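Local structure of protein YciF (Escherichia coli, 2GS4) at residues Ser19-Leu24 with His52-Arg57. The protein is a homodimeric stress protein of the ferritin-like superfamily that probably binds metal within a rubrerythrin-like helical bundle. Numbering follows the deposited sequence.
Sequences SAEKQL and HGQIER
The first helical hairpin of a ferritin-like bundle, made by helices 6-33 and 38-63, brings E21 against I55 and Q54 in the protein interior. The two segments run almost antiparallel, at 157°, with axes 9.6 Å apart at closest approach. E21 and I55 are the register pair, and this one glutamate serves both the apolar and the polar half of the interface.

On the apolar side the aliphatic root of E21 does the work: its CB meets CG1 of I55 at 3.5 Å. Alongside the opposing backbone, I55 CD1 lies 3.9 Å from K22 N. The bent lysine chain crosses I55 at about a right angle, its CD lying 4.2 Å from I55 CD1 at the exposed margin. I55 also packs on Y18 and T25, about one turn before and after E21 in helix 6-33.

The polar half depends on a bend in E21, whose chi2 of -72° places the carboxylate beside Q54 rather than over I55. There OE2 of E21 and OE1 of Q54, both acceptors, stand 3.4 Å apart, with carboxylate and amide planes 49° from each other. A water donates to E21 OE1 at 2.8 Å; its 2.5 Å approach to Q54 OE1 is too short to read with confidence, leaving a bridge on that side doubtful. From helix 95-126, the Y117 hydroxyl hydrogen-bonds E21 OE2, while Q54 NE2 engages E142 and E143 of helix 130-159. With an alanine here in place of E21, the water and the Y117 hydroxyl would probably be left without their carboxylate partner.

Buried polar side chains tied by cross-helix hydrogen bonds, beside an aliphatic seam, are consistent with the hydrophilic interior of rubrerythrin-like four-helix bundles.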
loop_
_atom_site.group_PDB
_atom_site.type_symbol
_atom_site.label_atom_id
_atom_site.label_comp_id
_atom_site.label_asym_id
_atom_site.label_seq_id
_atom_site.Cartn_x
_atom_site.Cartn_y
_atom_site.Cartn_z
ATOM N N SER A 19 8.856 8.858 -0.899
ATOM C CA SER A 19 9.612 7.653 -0.580
ATOM C C SER A 19 9.343 6.557 -1.611
ATOM O O SER A 19 10.268 5.901 -2.070
ATOM C CB SER A 19 9.262 7.162 0.833
ATOM O OG SER A 19 9.694 5.828 1.045
ATOM N N ALA A 20 8.078 6.374 -1.984
ATOM C CA ALA A 20 7.704 5.352 -2.956
ATOM C C ALA A 20 8.407 5.535 -4.300
ATOM O O ALA A 20 8.882 4.574 -4.890
ATOM C CB ALA A 20 6.184 5.359 -3.154
ATOM N N GLU A 21 8.446 6.772 -4.785
ATOM C CA GLU A 21 9.086 7.078 -6.062
ATOM C C GLU A 21 10.586 6.806 -5.969
ATOM O O GLU A 21 11.196 6.282 -6.906
ATOM C CB GLU A 21 8.827 8.550 -6.435
ATOM C CG GLU A 21 7.344 8.887 -6.615
ATOM C CD GLU A 21 6.748 8.293 -7.888
ATOM O OE1 GLU A 21 7.262 7.259 -8.371
ATOM O OE2 GLU A 21 5.755 8.854 -8.401
ATOM N N LYS A 22 11.159 7.161 -4.823
ATOM C CA LYS A 22 12.579 6.978 -4.537
ATOM C C LYS A 22 12.916 5.488 -4.670
ATOM O O LYS A 22 13.862 5.100 -5.353
ATOM C CB LYS A 22 12.870 7.433 -3.106
ATOM C CG LYS A 22 14.174 8.172 -2.911
ATOM C CD LYS A 22 14.063 9.631 -3.319
ATOM C CE LYS A 22 15.428 10.297 -3.257
ATOM N NZ LYS A 22 15.449 11.590 -3.985
ATOM N N GLN A 23 12.125 4.656 -4.002
ATOM C CA GLN A 23 12.321 3.215 -4.043
ATOM C C GLN A 23 12.038 2.724 -5.451
ATOM O O GLN A 23 12.746 1.855 -5.967
ATOM C CB GLN A 23 11.369 2.512 -3.067
ATOM C CG GLN A 23 11.459 2.997 -1.632
ATOM C CD GLN A 23 10.483 2.270 -0.722
ATOM O OE1 GLN A 23 10.442 1.045 -0.696
ATOM N NE2 GLN A 23 9.693 3.024 0.024
ATOM N N LEU A 24 11.011 3.280 -6.090
ATOM C CA LEU A 24 10.684 2.829 -7.431
ATOM C C LEU A 24 11.865 2.994 -8.406
ATOM O O LEU A 24 12.093 2.117 -9.240
ATOM C CB LEU A 24 9.430 3.541 -7.949
ATOM C CG LEU A 24 8.617 2.786 -9.019
ATOM C CD1 LEU A 24 8.390 1.332 -8.601
ATOM C CD2 LEU A 24 7.281 3.478 -9.239
ATOM N N HIS A 52 11.963 9.653 -12.300
ATOM C CA HIS A 52 12.916 10.637 -11.805
ATOM C C HIS A 52 12.278 12.001 -12.051
ATOM O O HIS A 52 12.406 12.920 -11.238
ATOM C CB HIS A 52 14.264 10.533 -12.537
ATOM C CG HIS A 52 15.257 9.647 -11.847
ATOM N ND1 HIS A 52 15.707 8.460 -12.389
ATOM C CD2 HIS A 52 15.867 9.762 -10.643
ATOM C CE1 HIS A 52 16.547 7.884 -11.547
ATOM N NE2 HIS A 52 16.660 8.653 -10.479
ATOM N N GLY A 53 11.567 12.120 -13.171
ATOM C CA GLY A 53 10.910 13.371 -13.491
ATOM C C GLY A 53 9.785 13.685 -12.515
ATOM O O GLY A 53 9.542 14.844 -12.192
ATOM N N GLN A 54 9.093 12.647 -12.049
ATOM C CA GLN A 54 7.988 12.822 -11.117
ATOM C C GLN A 54 8.499 13.248 -9.748
ATOM O O GLN A 54 7.812 13.980 -9.020
ATOM C CB GLN A 54 7.156 11.525 -11.056
ATOM C CG GLN A 54 6.479 11.244 -12.401
ATOM C CD GLN A 54 5.927 9.837 -12.558
ATOM O OE1 GLN A 54 6.218 8.948 -11.763
ATOM N NE2 GLN A 54 5.139 9.629 -13.612
ATOM N N ILE A 55 9.707 12.819 -9.390
ATOM C CA ILE A 55 10.248 13.236 -8.114
ATOM C C ILE A 55 10.512 14.747 -8.239
ATOM O O ILE A 55 10.245 15.504 -7.308
ATOM C CB ILE A 55 11.535 12.460 -7.753
ATOM C CG1 ILE A 55 11.174 10.994 -7.478
ATOM C CG2 ILE A 55 12.198 13.074 -6.519
ATOM C CD1 ILE A 55 12.345 10.092 -7.123
ATOM N N GLU A 56 11.010 15.192 -9.389
ATOM C CA GLU A 56 11.254 16.629 -9.555
ATOM C C GLU A 56 9.941 17.385 -9.405
ATOM O O GLU A 56 9.901 18.471 -8.822
ATOM C CB GLU A 56 11.864 16.940 -10.929
ATOM C CG GLU A 56 13.259 16.353 -11.119
ATOM C CD GLU A 56 14.267 16.924 -10.148
ATOM O OE1 GLU A 56 15.205 16.191 -9.783
ATOM O OE2 GLU A 56 14.130 18.101 -9.761
ATOM N N ARG A 57 8.862 16.816 -9.930
ATOM C CA ARG A 57 7.568 17.472 -9.835
ATOM C C ARG A 57 7.127 17.577 -8.370
ATOM O O ARG A 57 6.464 18.546 -7.992
ATOM C CB ARG A 57 6.528 16.721 -10.675
ATOM C CG ARG A 57 5.278 17.532 -10.976
ATOM C CD ARG A 57 4.434 16.855 -12.044
ATOM N NE ARG A 57 5.097 16.868 -13.344
ATOM C CZ ARG A 57 5.087 15.845 -14.193
ATOM N NH1 ARG A 57 5.710 15.939 -15.362
ATOM N NH2 ARG A 57 4.477 14.714 -13.861
HETATM O O HOH W 1 6.561 6.632 -11.027
#